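Local coordinates for protein anopheles gambiae adenosine kinase (Anopheles gambiae, PDB 3LOO) that catalyses ATP-dependent phosphorylation of adenosine to AMP and, as crystallised, holds the dinucleotide bis(adenosine)-5'-tetraphosphate in its pocket, at residues L34-V39 with Q67-K72; N158-E163 with F191-S196; F185-S190 with N223-I228. All coordinates share one frame; numbering follows the deposited sequence.

How the contacts relate
From the N terminus, contact 1 closes first: 27 residues separate its segments, and helix 64-73 packs back on strand 33-39 at one side of the smaller, five-stranded sheet. Contacts 2 and 3 follow in series, closing loops of 27 and 32 residues. They cross each other, because segment 185-190 of contact 3 falls between the two segments of contact 2, and both draw on helix 187-203. Contact 2 ties the loop after strand 147-153 to that helix; contact 3 joins the start of the helix to helix 222-228. Their centres lie about 10 Å apart, whereas the centre of contact 1 is about 29 Å from each of theirs. Contacts 1 and 3 both touch the bound dinucleotide.

Contact 1: residues L34-V39 with Q67-K72; sequences LDISAV and QELIEK. With B4P (bis(adenosine)-5'-tetraphosphate), chain D.
Ile36 meets helix 64-73 through a single methyl. Its CG2 lies 4.0 Å from Leu69 CB and 4.1 Å from Ile70 CG1, so the branch of one strand residue touches two successive helix residues. The torsions account for this: CG2 stands anti to the Ile36 backbone N, while CG1 is turned beside that N (chi1 -55°), which leaves the CG2 methyl to face the helix. The Leu69 side chain slants across that of Ile36, and its CD1 comes to 4.0 Å from the backbone O of Ile36.

Around this apolar cluster, Leu69 also touches Ala140 and Leu142 of strand 137-144, and Ile70 reaches Tyr77 of strand 76-80 and Tyr111 of helix 110-122. Backbone bonds from Ile36 to Cys139 and Val141 fix the strand within its sheet. In the ribokinase (pfkB) fold such a small sheet typically forms a lid over the substrate site, and strand 33-39 is consistent with that role.

The neighbouring residue, Asp35, serves the ligand. Its carboxylate grips the two ribose hydroxyls of one adenosine in a bidentate manner: O2E donates to OD1 at 2.6 Å and O3E donates to OD2 at 2.6 Å. Asn313 ND2 also bonds OD2, a second-shell contact that probably helps set the carboxylate's rotation. The chemistry thus divides along the strand: Ile36 supplies dispersion contacts to the helix, while Asp35 offers one oxygen to each hydroxyl of the vicinal diol, an arrangement probably suited to recognising an intact ribose.

Contact 2: residues N158-E163 with F191-S196; sequences NDFTPE and FESALS
Ser193 points its hydroxyl at the rim of the Phe160 ring, OG lying near the ring plane and 3.4 Å from CE2. The ring therefore presents its edge to the oxygen, with CG anti to the Phe160 backbone N (chi1 -177°) carrying it toward the helix. The same OG rests 3.6 Å from Pro162 CA, and so touches both the ring edge and the proline. Its polar partner is Ser190 OG, three residues earlier, to which it is hydrogen-bonded.

Pro162 meets Glu192 at about a right angle. The proline CG is 3.4 Å from Glu192 OE1 and 3.7 Å from OE2, which places both carboxylate oxygens beside one ring carbon in van der Waals contact. A bend at chi2 of Glu192 (-149°) accompanies this approach. The backbones come close as well, with Pro162 CA and Ser193 CA 5.6 Å apart.

Beyond the pair, Phe160 makes an edge-to-face contact with Phe186 and reaches Cys105 of strand 100-107, while Asp159 OD2 is hydrogen-bonded to the hydroxyls of Ser131 and Ser134. The loop between strand 147-153 and helix 168-176 is thereby fitted between the larger sheet and the first turns of helix 187-203.

Contact 3: residues F185-S190 with N223-I228; sequences FFFTVS and NNLEEI. With B4P (bis(adenosine)-5'-tetraphosphate), chain D.
Phe187 is the one residue of 185-190 that touches 223-228, while Phe185, two positions earlier, turns to the bound dinucleotide and lies flat against it: B4P C5A sits 3.4 Å above the plane of the Phe185 ring, over its centre. The adenine so faced belongs to the same adenosine whose ribose Asp35 holds. The closest atoms of residue and ligand are Phe185 CB and B4P N1A, 3.3 Å apart. The phenyl ring spans the purine, with CD1 near N6A on one flank and CD2 near N3A on the other.

On the helix side, the Phe187 ring is received obliquely by three residues. CE2 lies 3.8 Å from Leu225 CD1, with the two side chains roughly perpendicular. Ile228 and Phe187 reach toward each other, Ile228 CG2 and CD1 both 4.1 Å from Phe187 CZ. Asn224 adds its CB, 4.2 Å from Phe187 CD2. In Ile228, CG2 occupies the position between the backbone N and the carbonyl carbon, and CG1 stands anti to N (chi1 -158°); this lets both branches end near the same ring atom. The contact is purely apolar across the segments and largely buried.

Phe187 also makes an edge-to-face contact with Phe191, four residues on. Met210 of strand 207-211 touches Phe187, Leu225 and Ile228, so the ring projects from the start of helix 187-203 against helix 222-228 and a strand of the larger sheet.

Contact 1: residues L34-V39 with Q67-K72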
# COMPACT_ATOMS: atom_id res chain seq x y z
N LEU A 34 -11.67 6.53 -1.06
CA LEU A 34 -12.06 6.93 -2.40
C LEU A 34 -11.15 8.09 -2.78
O LEU A 34 -11.10 9.11 -2.07
CB LEU A 34 -13.53 7.38 -2.42
CG LEU A 34 -14.12 7.82 -3.80
CD1 LEU A 34 -14.08 6.69 -4.88
CD2 LEU A 34 -15.56 8.36 -3.66
N ASP A 35 -10.44 7.95 -3.90
CA ASP A 35 -9.59 9.02 -4.38
C ASP A 35 -10.45 10.06 -5.10
O ASP A 35 -11.35 9.70 -5.90
CB ASP A 35 -8.49 8.49 -5.32
CG ASP A 35 -7.41 7.66 -4.59
OD1 ASP A 35 -7.36 7.65 -3.33
OD2 ASP A 35 -6.57 7.05 -5.31
N ILE A 36 -10.14 11.33 -4.83
CA ILE A 36 -10.75 12.45 -5.53
C ILE A 36 -9.62 13.17 -6.27
O ILE A 36 -8.79 13.86 -5.68
CB ILE A 36 -11.51 13.38 -4.54
CG1 ILE A 36 -12.53 12.58 -3.75
CG2 ILE A 36 -12.19 14.53 -5.27
CD1 ILE A 36 -13.14 13.35 -2.62
N SER A 37 -9.62 13.00 -7.57
CA SER A 37 -8.46 13.31 -8.37
C SER A 37 -8.72 14.46 -9.31
O SER A 37 -9.70 14.43 -10.02
CB SER A 37 -8.10 12.07 -9.19
OG SER A 37 -6.84 12.27 -9.80
N ALA A 38 -7.83 15.44 -9.36
CA ALA A 38 -8.00 16.58 -10.29
C ALA A 38 -6.71 17.24 -10.70
O ALA A 38 -5.67 17.17 -10.01
CB ALA A 38 -8.99 17.64 -9.70
N VAL A 39 -6.77 17.91 -11.85
CA VAL A 39 -5.70 18.80 -12.27
C VAL A 39 -5.92 20.15 -11.60
O VAL A 39 -7.01 20.71 -11.63
CB VAL A 39 -5.63 18.89 -13.81
CG1 VAL A 39 -4.68 20.04 -14.25
CG2 VAL A 39 -5.17 17.54 -14.36
N GLN A 67 -14.82 19.19 -1.23
CA GLN A 67 -15.97 19.75 -1.97
C GLN A 67 -15.52 20.70 -3.08
O GLN A 67 -16.11 20.72 -4.17
CB GLN A 67 -16.92 20.48 -1.02
CG GLN A 67 -18.17 21.02 -1.68
CD GLN A 67 -18.97 21.96 -0.79
OE1 GLN A 67 -18.80 21.99 0.43
NE2 GLN A 67 -19.86 22.73 -1.40
N GLU A 68 -14.47 21.48 -2.80
CA GLU A 68 -13.93 22.40 -3.78
C GLU A 68 -13.38 21.66 -5.00
O GLU A 68 -13.59 22.10 -6.15
CB GLU A 68 -12.87 23.29 -3.14
CG GLU A 68 -12.25 24.29 -4.08
CD GLU A 68 -11.37 25.33 -3.39
OE1 GLU A 68 -11.24 25.35 -2.13
OE2 GLU A 68 -10.81 26.14 -4.13
N LEU A 69 -12.69 20.53 -4.76
CA LEU A 69 -12.22 19.68 -5.86
C LEU A 69 -13.41 19.14 -6.67
O LEU A 69 -13.38 19.15 -7.90
CB LEU A 69 -11.37 18.48 -5.35
CG LEU A 69 -10.04 18.77 -4.67
CD1 LEU A 69 -9.42 17.47 -4.15
CD2 LEU A 69 -9.09 19.50 -5.60
N ILE A 70 -14.44 18.68 -5.98
CA ILE A 70 -15.60 18.11 -6.66
C ILE A 70 -16.31 19.22 -7.46
O ILE A 70 -16.45 19.10 -8.66
CB ILE A 70 -16.55 17.43 -5.65
CG1 ILE A 70 -15.88 16.22 -5.00
CG2 ILE A 70 -17.90 17.04 -6.31
CD1 ILE A 70 -16.40 15.96 -3.56
N GLU A 71 -16.66 20.32 -6.79
CA GLU A 71 -17.50 21.38 -7.37
C GLU A 71 -16.81 22.28 -8.38
O GLU A 71 -17.43 22.69 -9.34
CB GLU A 71 -18.11 22.25 -6.27
CG GLU A 71 -19.34 21.63 -5.62
CD GLU A 71 -19.79 22.38 -4.38
OE1 GLU A 71 -19.33 23.53 -4.17
OE2 GLU A 71 -20.59 21.81 -3.59
N LYS A 72 -15.54 22.59 -8.18
CA LYS A 72 -14.90 23.60 -8.98
C LYS A 72 -13.74 23.06 -9.83
O LYS A 72 -13.30 23.70 -10.76
CB LYS A 72 -14.49 24.77 -8.05
CG LYS A 72 -13.19 25.52 -8.35
CD LYS A 72 -13.03 26.74 -7.42
CE LYS A 72 -11.65 27.39 -7.53
NZ LYS A 72 -11.25 27.67 -8.95
PA B4P D . 0.81 7.29 -5.50
O1A B4P D . 0.15 7.52 -6.85
O2A B4P D . 1.31 8.52 -4.74
O3A B4P D . 2.15 6.46 -5.81
PB B4P D . 2.42 5.04 -5.15
O1B B4P D . 1.47 3.97 -5.70
O2B B4P D . 2.67 5.12 -3.65
O3B B4P D . 3.81 5.04 -6.06
PG B4P D . 5.34 4.97 -5.55
O1G B4P D . 5.95 6.32 -5.40
O2G B4P D . 5.33 4.12 -4.29
O3G B4P D . 6.10 4.15 -6.69
PD B4P D . 7.19 4.62 -7.78
O1D B4P D . 6.82 5.97 -8.26
O2D B4P D . 8.60 4.34 -7.33
O5E B4P D . -0.13 6.36 -4.56
C5E B4P D . -1.48 6.74 -4.64
C4E B4P D . -2.39 6.05 -3.66
O4E B4P D . -2.01 6.27 -2.30
C3E B4P D . -3.75 6.68 -3.77
O3E B4P D . -4.54 5.72 -4.49
C2E B4P D . -4.24 6.82 -2.34
O2E B4P D . -5.55 6.27 -2.09
C1E B4P D . -3.15 6.12 -1.50
N9A B4P D . -2.98 6.81 -0.22
C8A B4P D . -2.52 8.08 0.01
N7A B4P D . -2.54 8.31 1.35
C5A B4P D . -3.05 7.20 1.98
C6A B4P D . -3.30 6.84 3.31
N6A B4P D . -3.09 7.69 4.37
N1A B4P D . -3.83 5.62 3.57
C2A B4P D . -4.07 4.73 2.58
N3A B4P D . -3.83 5.05 1.30
C4A B4P D . -3.31 6.26 0.98
O5F B4P D . 6.80 3.60 -8.95
C5F B4P D . 6.58 2.21 -8.70
C4F B4P D . 6.72 1.51 -10.05
O4F B4P D . 5.95 2.15 -11.08
C3F B4P D . 8.14 1.61 -10.58
O3F B4P D . 8.96 0.64 -9.94
C2F B4P D . 7.95 1.37 -12.07
O2F B4P D . 7.86 -0.04 -12.35
C1F B4P D . 6.61 2.08 -12.35
N9B B4P D . 6.93 3.47 -12.80
C8B B4P D . 6.85 4.59 -12.04
N7B B4P D . 7.22 5.68 -12.75
C5B B4P D . 7.55 5.29 -14.00
C6B B4P D . 8.01 5.92 -15.15
N6B B4P D . 8.20 7.26 -15.14
N1B B4P D . 8.25 5.18 -16.28
C2B B4P D . 8.06 3.84 -16.30
N3B B4P D . 7.62 3.17 -15.20
C4B B4P D . 7.36 3.83 -14.03

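Contact 2: residues N158-E163 with F191-S196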
# COMPACT_ATOMS: atom_id res chain seq x y z
N ASN A 158 -10.25 5.41 10.03
CA ASN A 158 -9.74 5.54 11.39
C ASN A 158 -10.60 4.86 12.46
O ASN A 158 -10.16 4.71 13.59
CB ASN A 158 -9.48 7.01 11.79
CG ASN A 158 -8.17 7.19 12.51
OD1 ASN A 158 -7.83 6.46 13.45
ND2 ASN A 158 -7.41 8.15 12.06
N ASP A 159 -11.81 4.44 12.11
CA ASP A 159 -12.65 3.73 13.07
C ASP A 159 -12.40 2.24 13.14
O ASP A 159 -13.17 1.53 13.74
CB ASP A 159 -14.14 4.01 12.80
CG ASP A 159 -14.50 5.49 12.98
OD1 ASP A 159 -13.70 6.23 13.57
OD2 ASP A 159 -15.57 5.93 12.51
N PHE A 160 -11.33 1.74 12.51
CA PHE A 160 -11.03 0.32 12.54
C PHE A 160 -10.67 -0.09 13.96
O PHE A 160 -9.91 0.60 14.63
CB PHE A 160 -9.85 0.01 11.61
CG PHE A 160 -9.52 -1.46 11.53
CD1 PHE A 160 -10.09 -2.25 10.53
CD2 PHE A 160 -8.64 -2.06 12.44
CE1 PHE A 160 -9.82 -3.62 10.45
CE2 PHE A 160 -8.36 -3.42 12.36
CZ PHE A 160 -8.94 -4.20 11.35
N THR A 161 -11.17 -1.24 14.40
CA THR A 161 -10.83 -1.76 15.74
C THR A 161 -10.35 -3.20 15.68
O THR A 161 -10.86 -3.99 14.88
CB THR A 161 -12.00 -1.67 16.73
OG1 THR A 161 -13.13 -2.38 16.21
CG2 THR A 161 -12.38 -0.27 17.00
N PRO A 162 -9.39 -3.55 16.56
CA PRO A 162 -8.90 -4.93 16.65
C PRO A 162 -10.02 -5.95 16.78
O PRO A 162 -9.88 -7.09 16.37
CB PRO A 162 -8.05 -4.92 17.93
CG PRO A 162 -7.58 -3.50 18.05
CD PRO A 162 -8.64 -2.63 17.45
N GLU A 163 -11.15 -5.52 17.34
CA GLU A 163 -12.28 -6.40 17.56
C GLU A 163 -12.84 -6.92 16.24
O GLU A 163 -13.31 -8.05 16.18
CB GLU A 163 -13.39 -5.71 18.38
CG GLU A 163 -13.07 -4.33 19.07
CD GLU A 163 -11.83 -4.33 19.98
OE1 GLU A 163 -11.78 -5.14 20.93
OE2 GLU A 163 -10.92 -3.51 19.74
N PHE A 191 -1.91 0.37 14.58
CA PHE A 191 -0.62 -0.30 14.64
C PHE A 191 -0.72 -1.61 15.43
O PHE A 191 -0.02 -2.58 15.14
CB PHE A 191 0.48 0.60 15.25
CG PHE A 191 1.76 -0.13 15.51
CD1 PHE A 191 2.56 -0.55 14.44
CD2 PHE A 191 2.16 -0.45 16.81
CE1 PHE A 191 3.72 -1.26 14.66
CE2 PHE A 191 3.34 -1.15 17.05
CZ PHE A 191 4.11 -1.55 15.98
N GLU A 192 -1.56 -1.59 16.46
CA GLU A 192 -1.73 -2.71 17.39
C GLU A 192 -2.24 -3.96 16.60
O GLU A 192 -1.80 -5.08 16.85
CB GLU A 192 -2.75 -2.23 18.41
CG GLU A 192 -3.03 -3.04 19.63
CD GLU A 192 -4.48 -2.85 20.07
OE1 GLU A 192 -5.10 -1.81 19.72
OE2 GLU A 192 -5.03 -3.75 20.74
N SER A 193 -3.13 -3.75 15.63
CA SER A 193 -3.62 -4.85 14.77
C SER A 193 -2.51 -5.35 13.86
O SER A 193 -2.32 -6.55 13.72
CB SER A 193 -4.81 -4.43 13.91
OG SER A 193 -5.94 -4.13 14.67
N ALA A 194 -1.75 -4.42 13.26
CA ALA A 194 -0.68 -4.79 12.32
C ALA A 194 0.36 -5.62 13.07
O ALA A 194 0.85 -6.63 12.55
CB ALA A 194 -0.01 -3.55 11.71
N LEU A 195 0.74 -5.16 14.27
CA LEU A 195 1.77 -5.88 15.04
C LEU A 195 1.28 -7.28 15.48
O LEU A 195 2.01 -8.26 15.46
CB LEU A 195 2.20 -5.04 16.27
CG LEU A 195 3.22 -5.67 17.21
CD1 LEU A 195 4.50 -5.85 16.45
CD2 LEU A 195 3.43 -4.83 18.52
N SER A 196 0.04 -7.33 15.94
CA SER A 196 -0.55 -8.57 16.42
C SER A 196 -0.53 -9.60 15.26
O SER A 196 -0.12 -10.74 15.43
CB SER A 196 -1.96 -8.25 16.88
OG SER A 196 -2.65 -9.41 17.13

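Contact 3: residues F185-S190 with N223-I228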
# COMPACT_ATOMS: atom_id res chain seq x y z
N PHE A 185 0.73 3.25 6.09
CA PHE A 185 -0.50 4.04 6.25
C PHE A 185 -1.46 3.53 7.36
O PHE A 185 -2.09 4.32 8.08
CB PHE A 185 -1.27 4.06 4.92
CG PHE A 185 -0.63 4.89 3.83
CD1 PHE A 185 -0.10 6.17 4.10
CD2 PHE A 185 -0.62 4.42 2.51
CE1 PHE A 185 0.42 6.97 3.10
CE2 PHE A 185 -0.07 5.20 1.47
CZ PHE A 185 0.46 6.50 1.77
N PHE A 186 -1.58 2.20 7.45
CA PHE A 186 -2.47 1.57 8.43
C PHE A 186 -2.00 1.78 9.88
O PHE A 186 -2.80 1.64 10.81
CB PHE A 186 -2.66 0.05 8.11
CG PHE A 186 -3.70 -0.67 8.96
CD1 PHE A 186 -5.07 -0.48 8.75
CD2 PHE A 186 -3.30 -1.59 9.93
CE1 PHE A 186 -6.04 -1.18 9.50
CE2 PHE A 186 -4.24 -2.29 10.68
CZ PHE A 186 -5.62 -2.10 10.47
N PHE A 187 -0.73 2.12 10.07
CA PHE A 187 -0.22 2.46 11.43
C PHE A 187 -0.93 3.66 12.07
O PHE A 187 -1.08 3.71 13.31
CB PHE A 187 1.28 2.72 11.44
CG PHE A 187 2.13 1.52 11.12
CD1 PHE A 187 1.60 0.37 10.49
CD2 PHE A 187 3.49 1.56 11.39
CE1 PHE A 187 2.43 -0.70 10.18
CE2 PHE A 187 4.30 0.49 11.08
CZ PHE A 187 3.78 -0.63 10.46
N THR A 188 -1.39 4.59 11.23
CA THR A 188 -2.18 5.75 11.71
C THR A 188 -3.42 5.22 12.42
O THR A 188 -3.86 5.78 13.43
CB THR A 188 -2.65 6.65 10.52
OG1 THR A 188 -1.51 7.05 9.77
CG2 THR A 188 -3.42 7.90 11.01
N VAL A 189 -3.95 4.12 11.91
CA VAL A 189 -5.26 3.66 12.34
C VAL A 189 -5.19 2.56 13.41
O VAL A 189 -5.96 2.60 14.36
CB VAL A 189 -6.11 3.21 11.13
CG1 VAL A 189 -7.34 2.55 11.58
CG2 VAL A 189 -6.42 4.44 10.23
N SER A 190 -4.33 1.56 13.22
CA SER A 190 -4.27 0.46 14.17
C SER A 190 -2.96 -0.26 14.07
O SER A 190 -2.90 -1.39 13.52
CB SER A 190 -5.43 -0.55 13.93
OG SER A 190 -5.60 -1.37 15.09
N ASN A 223 9.31 4.41 16.38
CA ASN A 223 9.38 3.29 17.29
C ASN A 223 8.46 2.10 16.92
O ASN A 223 8.84 0.94 17.11
CB ASN A 223 9.21 3.74 18.75
CG ASN A 223 10.44 4.53 19.25
OD1 ASN A 223 11.56 4.34 18.78
ND2 ASN A 223 10.22 5.42 20.20
N ASN A 224 7.27 2.39 16.39
CA ASN A 224 6.36 1.35 15.89
C ASN A 224 7.05 0.53 14.81
O ASN A 224 6.99 -0.70 14.81
CB ASN A 224 5.09 1.95 15.29
CG ASN A 224 4.12 2.46 16.34
OD1 ASN A 224 4.25 2.21 17.54
ND2 ASN A 224 3.13 3.17 15.89
N LEU A 225 7.70 1.24 13.91
CA LEU A 225 8.44 0.67 12.83
C LEU A 225 9.54 -0.27 13.35
O LEU A 225 9.68 -1.42 12.89
CB LEU A 225 9.05 1.80 12.04
CG LEU A 225 9.06 1.74 10.53
CD1 LEU A 225 7.89 0.94 9.99
CD2 LEU A 225 9.04 3.19 10.03
N GLU A 226 10.30 0.23 14.32
CA GLU A 226 11.30 -0.55 14.99
C GLU A 226 10.71 -1.80 15.64
O GLU A 226 11.30 -2.87 15.55
CB GLU A 226 11.98 0.28 16.09
CG GLU A 226 12.96 1.32 15.56
CD GLU A 226 13.97 1.73 16.63
OE1 GLU A 226 13.55 2.11 17.75
OE2 GLU A 226 15.18 1.59 16.37
N GLU A 227 9.58 -1.65 16.35
CA GLU A 227 8.98 -2.76 17.05
C GLU A 227 8.43 -3.87 16.07
O GLU A 227 8.48 -5.07 16.38
CB GLU A 227 7.86 -2.27 17.99
CG GLU A 227 7.33 -3.41 18.91
CD GLU A 227 6.22 -3.00 19.87
OE1 GLU A 227 5.60 -1.94 19.73
OE2 GLU A 227 5.95 -3.77 20.80
N ILE A 228 7.95 -3.47 14.89
CA ILE A 228 7.36 -4.45 13.94
C ILE A 228 8.42 -5.07 13.00
O ILE A 228 8.23 -6.17 12.48
CB ILE A 228 6.19 -3.84 13.11
CG1 ILE A 228 5.25 -4.95 12.58
CG2 ILE A 228 6.73 -3.00 11.92
CD1 ILE A 228 3.83 -4.42 12.13
PA B4P D . 0.81 7.29 -5.50
O1A B4P D . 0.15 7.52 -6.85
O2A B4P D . 1.31 8.52 -4.74
O3A B4P D . 2.15 6.46 -5.81
PB B4P D . 2.42 5.04 -5.15
O1B B4P D . 1.47 3.97 -5.70
O2B B4P D . 2.67 5.12 -3.65
O3B B4P D . 3.81 5.04 -6.06
PG B4P D . 5.34 4.97 -5.55
O1G B4P D . 5.95 6.32 -5.40
O2G B4P D . 5.33 4.12 -4.29
O3G B4P D . 6.10 4.15 -6.69
PD B4P D . 7.19 4.62 -7.78
O1D B4P D . 6.82 5.97 -8.26
O2D B4P D . 8.60 4.34 -7.33
O5E B4P D . -0.13 6.36 -4.56
C5E B4P D . -1.48 6.74 -4.64
C4E B4P D . -2.39 6.05 -3.66
O4E B4P D . -2.01 6.27 -2.30
C3E B4P D . -3.75 6.68 -3.77
O3E B4P D . -4.54 5.72 -4.49
C2E B4P D . -4.24 6.82 -2.34
O2E B4P D . -5.55 6.27 -2.09
C1E B4P D . -3.15 6.12 -1.50
N9A B4P D . -2.98 6.81 -0.22
C8A B4P D . -2.52 8.08 0.01
N7A B4P D . -2.54 8.31 1.35
C5A B4P D . -3.05 7.20 1.98
C6A B4P D . -3.30 6.84 3.31
N6A B4P D . -3.09 7.69 4.37
N1A B4P D . -3.83 5.62 3.57
C2A B4P D . -4.07 4.73 2.58
N3A B4P D . -3.83 5.05 1.30
C4A B4P D . -3.31 6.26 0.98
O5F B4P D . 6.80 3.60 -8.95
C5F B4P D . 6.58 2.21 -8.70
C4F B4P D . 6.72 1.51 -10.05
O4F B4P D . 5.95 2.15 -11.08
C3F B4P D . 8.14 1.61 -10.58
O3F B4P D . 8.96 0.64 -9.94
C2F B4P D . 7.95 1.37 -12.07
O2F B4P D . 7.86 -0.04 -12.35
C1F B4P D . 6.61 2.08 -12.35
N9B B4P D . 6.93 3.47 -12.80
C8B B4P D . 6.85 4.59 -12.04
N7B B4P D . 7.22 5.68 -12.75
C5B B4P D . 7.55 5.29 -14.00
C6B B4P D . 8.01 5.92 -15.15
N6B B4P D . 8.20 7.26 -15.14
N1B B4P D . 8.25 5.18 -16.28
C2B B4P D . 8.06 3.84 -16.30
N3B B4P D . 7.62 3.17 -15.20
C4B B4P D . 7.36 3.83 -14.03